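Local coordinates for thioesterase domain-containing protein (Pseudomonas aeruginosa, PDB 3F1T) that probably acts as a hotdog-fold acyl-CoA thioesterase, perhaps hydrolysing 1,4-dihydroxy-2-naphthoyl-CoA, although its true substrate is not established, at residues 107-118 against 130-138. Residues are numbered along the deposited sequence; the frame is centred on the assembly and turned at random.
Sequences YRVTPNVIFTRG and AHVVGAFMR
A bend at chi3 (75°) turns the Arg138 chain back over the 110-112 turn, where NH1 donates to Thr110 O at 2.9 Å. That bond is bent, 134° at the hydrogen, and the carbonyl oxygen is tilted from the guanidinium plane. Pro111 O lies over one face of that guanidinium, and the Ile114 side chain crosses the aliphatic part at about a right angle, its CG1 3.9 Å from Arg138 CD. The backbone joins in too, Arg138 N reaching Asn112 O. From there the antiparallel pairing runs through the hydrogen-bonded pairs Ile114-Phe136, Thr116-Gly134 and Gly118-Val132. Thr116 CG2 sits between its backbone N and carbonyl carbon, which sets it 3.6 Å from Phe136 CE2; Thr116 OG1 is hydrogen-bonded to Ser70 OG on helix 56-70. On the other face, Ala135 CB packs 3.8 Å from Phe115 CD2, and Val133 CG1 meets the edge of the Tyr107 ring near OH. Tyr107 and Arg108 together oppose Phe115 in a classic beta bulge. Val132, Thr116 and Phe136 turn to helix 56-70, the long helix wrapped by the hotdog sheet, while Phe115 packs on Leu84 of the second subunit; strands 100-109 and 83-90 flank the hairpin.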
# COMPACT_ATOMS: atom_id res chain seq x y z
N TYR B 107 -3.23 -16.25 2.76
CA TYR B 107 -3.05 -16.26 4.21
C TYR B 107 -4.34 -15.95 4.97
O TYR B 107 -4.46 -16.25 6.17
CB TYR B 107 -1.92 -15.32 4.63
CG TYR B 107 -2.21 -13.85 4.40
CD1 TYR B 107 -2.85 -13.09 5.37
CD2 TYR B 107 -1.80 -13.22 3.23
CE1 TYR B 107 -3.17 -11.77 5.14
CE2 TYR B 107 -2.05 -11.86 3.03
CZ TYR B 107 -2.66 -11.14 4.03
OH TYR B 107 -2.93 -9.80 3.83
N ARG B 108 -5.35 -15.46 4.25
CA ARG B 108 -6.69 -15.32 4.83
C ARG B 108 -7.78 -15.44 3.77
O ARG B 108 -7.67 -14.87 2.67
CB ARG B 108 -6.85 -14.00 5.58
CG ARG B 108 -8.11 -13.97 6.44
CD ARG B 108 -8.43 -12.59 6.94
NE ARG B 108 -7.36 -12.08 7.81
CZ ARG B 108 -6.52 -11.12 7.45
NH1 ARG B 108 -6.68 -10.51 6.28
NH2 ARG B 108 -5.59 -10.71 8.30
N VAL B 109 -8.83 -16.17 4.13
CA VAL B 109 -10.00 -16.37 3.28
C VAL B 109 -11.25 -16.02 4.06
O VAL B 109 -11.50 -16.58 5.11
CB VAL B 109 -10.12 -17.84 2.83
CG1 VAL B 109 -11.33 -18.02 1.92
CG2 VAL B 109 -8.84 -18.28 2.11
N THR B 110 -11.98 -15.01 3.59
CA THR B 110 -13.33 -14.74 4.08
C THR B 110 -14.35 -15.20 3.03
O THR B 110 -13.97 -15.70 1.98
CB THR B 110 -13.51 -13.25 4.42
OG1 THR B 110 -13.63 -12.48 3.21
CG2 THR B 110 -12.32 -12.72 5.21
N PRO B 111 -15.65 -15.13 3.36
CA PRO B 111 -16.65 -15.58 2.41
C PRO B 111 -16.56 -14.96 1.01
O PRO B 111 -16.82 -15.65 0.02
CB PRO B 111 -17.96 -15.21 3.10
CG PRO B 111 -17.65 -15.38 4.54
CD PRO B 111 -16.23 -14.91 4.70
N ASN B 112 -16.12 -13.70 0.92
CA ASN B 112 -16.04 -13.03 -0.39
C ASN B 112 -14.69 -12.42 -0.76
O ASN B 112 -14.52 -11.89 -1.85
CB ASN B 112 -17.16 -12.00 -0.55
CG ASN B 112 -18.53 -12.65 -0.68
OD1 ASN B 112 -18.83 -13.30 -1.68
ND2 ASN B 112 -19.31 -12.60 0.39
N VAL B 113 -13.70 -12.56 0.11
CA VAL B 113 -12.39 -11.96 -0.13
C VAL B 113 -11.29 -12.95 0.22
O VAL B 113 -11.41 -13.71 1.18
CB VAL B 113 -12.20 -10.68 0.70
CG1 VAL B 113 -10.93 -9.96 0.27
CG2 VAL B 113 -13.41 -9.77 0.59
N ILE B 114 -10.27 -13.02 -0.64
CA ILE B 114 -9.05 -13.79 -0.34
C ILE B 114 -7.86 -12.87 -0.32
O ILE B 114 -7.78 -11.93 -1.10
CB ILE B 114 -8.79 -14.87 -1.39
CG1 ILE B 114 -10.02 -15.79 -1.49
CG2 ILE B 114 -7.53 -15.66 -1.04
CD1 ILE B 114 -9.88 -16.91 -2.48
N PHE B 115 -7.07 -13.00 0.74
CA PHE B 115 -5.88 -12.18 0.97
C PHE B 115 -4.64 -13.05 0.78
O PHE B 115 -4.56 -14.17 1.29
CB PHE B 115 -5.88 -11.63 2.40
CG PHE B 115 -7.01 -10.68 2.69
CD1 PHE B 115 -8.26 -11.15 3.07
CD2 PHE B 115 -6.82 -9.30 2.59
CE1 PHE B 115 -9.29 -10.27 3.35
CE2 PHE B 115 -7.85 -8.42 2.89
CZ PHE B 115 -9.09 -8.91 3.27
N THR B 116 -3.65 -12.50 0.09
CA THR B 116 -2.55 -13.32 -0.33
C THR B 116 -1.24 -12.52 -0.30
O THR B 116 -1.25 -11.31 -0.42
CB THR B 116 -2.80 -13.93 -1.73
OG1 THR B 116 -1.83 -14.97 -1.96
CG2 THR B 116 -2.69 -12.90 -2.80
N ARG B 117 -0.17 -13.19 0.07
CA ARG B 117 1.12 -12.56 0.17
C ARG B 117 2.12 -13.39 -0.63
O ARG B 117 2.08 -14.62 -0.59
CB ARG B 117 1.54 -12.51 1.64
CG ARG B 117 2.79 -11.71 1.89
CD ARG B 117 2.99 -11.42 3.39
NE ARG B 117 4.17 -10.58 3.59
CZ ARG B 117 5.37 -11.05 3.92
NH1 ARG B 117 5.50 -12.31 4.34
NH2 ARG B 117 6.42 -10.22 3.97
N GLY B 118 3.09 -12.72 -1.23
CA GLY B 118 4.12 -13.40 -2.01
C GLY B 118 5.32 -12.50 -2.30
O GLY B 118 5.49 -11.45 -1.67
N ALA B 130 11.18 -8.19 -4.52
CA ALA B 130 10.00 -7.39 -4.22
C ALA B 130 9.05 -8.20 -3.34
O ALA B 130 8.93 -9.41 -3.50
CB ALA B 130 9.29 -6.97 -5.52
N HIS B 131 8.40 -7.52 -2.40
CA HIS B 131 7.32 -8.10 -1.61
C HIS B 131 5.98 -7.61 -2.13
O HIS B 131 5.84 -6.44 -2.52
CB HIS B 131 7.49 -7.71 -0.15
CG HIS B 131 8.56 -8.48 0.56
ND1 HIS B 131 9.84 -7.98 0.73
CD2 HIS B 131 8.63 -9.78 0.92
CE1 HIS B 131 10.61 -8.91 1.26
NE2 HIS B 131 9.90 -10.02 1.38
N VAL B 132 4.96 -8.46 -2.02
CA VAL B 132 3.65 -8.18 -2.62
C VAL B 132 2.57 -8.69 -1.69
O VAL B 132 2.70 -9.77 -1.11
CB VAL B 132 3.49 -8.92 -3.97
CG1 VAL B 132 2.20 -8.52 -4.63
CG2 VAL B 132 4.64 -8.61 -4.86
N VAL B 133 1.49 -7.91 -1.55
CA VAL B 133 0.29 -8.35 -0.83
C VAL B 133 -0.89 -7.90 -1.66
O VAL B 133 -0.86 -6.81 -2.25
CB VAL B 133 0.22 -7.70 0.57
CG1 VAL B 133 -1.10 -8.00 1.22
CG2 VAL B 133 1.36 -8.18 1.46
N GLY B 134 -1.85 -8.79 -1.86
CA GLY B 134 -3.06 -8.41 -2.58
C GLY B 134 -4.31 -9.03 -1.98
O GLY B 134 -4.23 -9.98 -1.21
N ALA B 135 -5.46 -8.49 -2.36
CA ALA B 135 -6.75 -9.01 -1.91
C ALA B 135 -7.61 -9.20 -3.14
O ALA B 135 -7.53 -8.41 -4.08
CB ALA B 135 -7.41 -8.02 -0.96
N PHE B 136 -8.42 -10.24 -3.12
CA PHE B 136 -9.11 -10.68 -4.31
C PHE B 136 -10.56 -10.97 -3.99
O PHE B 136 -10.88 -11.52 -2.93
CB PHE B 136 -8.41 -11.93 -4.87
CG PHE B 136 -7.06 -11.64 -5.47
CD1 PHE B 136 -6.96 -11.25 -6.80
CD2 PHE B 136 -5.93 -11.62 -4.68
CE1 PHE B 136 -5.74 -10.82 -7.32
CE2 PHE B 136 -4.72 -11.19 -5.18
CZ PHE B 136 -4.62 -10.81 -6.51
N MSE B 137 -11.43 -10.71 -4.95
CA MSE B 137 -12.85 -10.86 -4.73
C MSE B 137 -13.36 -12.22 -5.22
O MSE B 137 -13.22 -12.53 -6.40
CB MSE B 137 -13.59 -9.75 -5.46
CG MSE B 137 -15.08 -9.87 -5.38
SE MSE B 137 -15.81 -8.88 -3.88
CE MSE B 137 -16.48 -7.32 -4.86
N ARG B 138 -13.87 -13.05 -4.32
CA ARG B 138 -14.64 -14.21 -4.73
C ARG B 138 -15.98 -13.76 -5.28
O ARG B 138 -16.86 -13.36 -4.53
CB ARG B 138 -14.88 -15.15 -3.55
CG ARG B 138 -13.63 -15.75 -3.00
CD ARG B 138 -13.88 -16.34 -1.63
NE ARG B 138 -14.60 -17.60 -1.71
CZ ARG B 138 -14.75 -18.45 -0.70
NH1 ARG B 138 -14.24 -18.17 0.49
NH2 ARG B 138 -15.43 -19.57 -0.88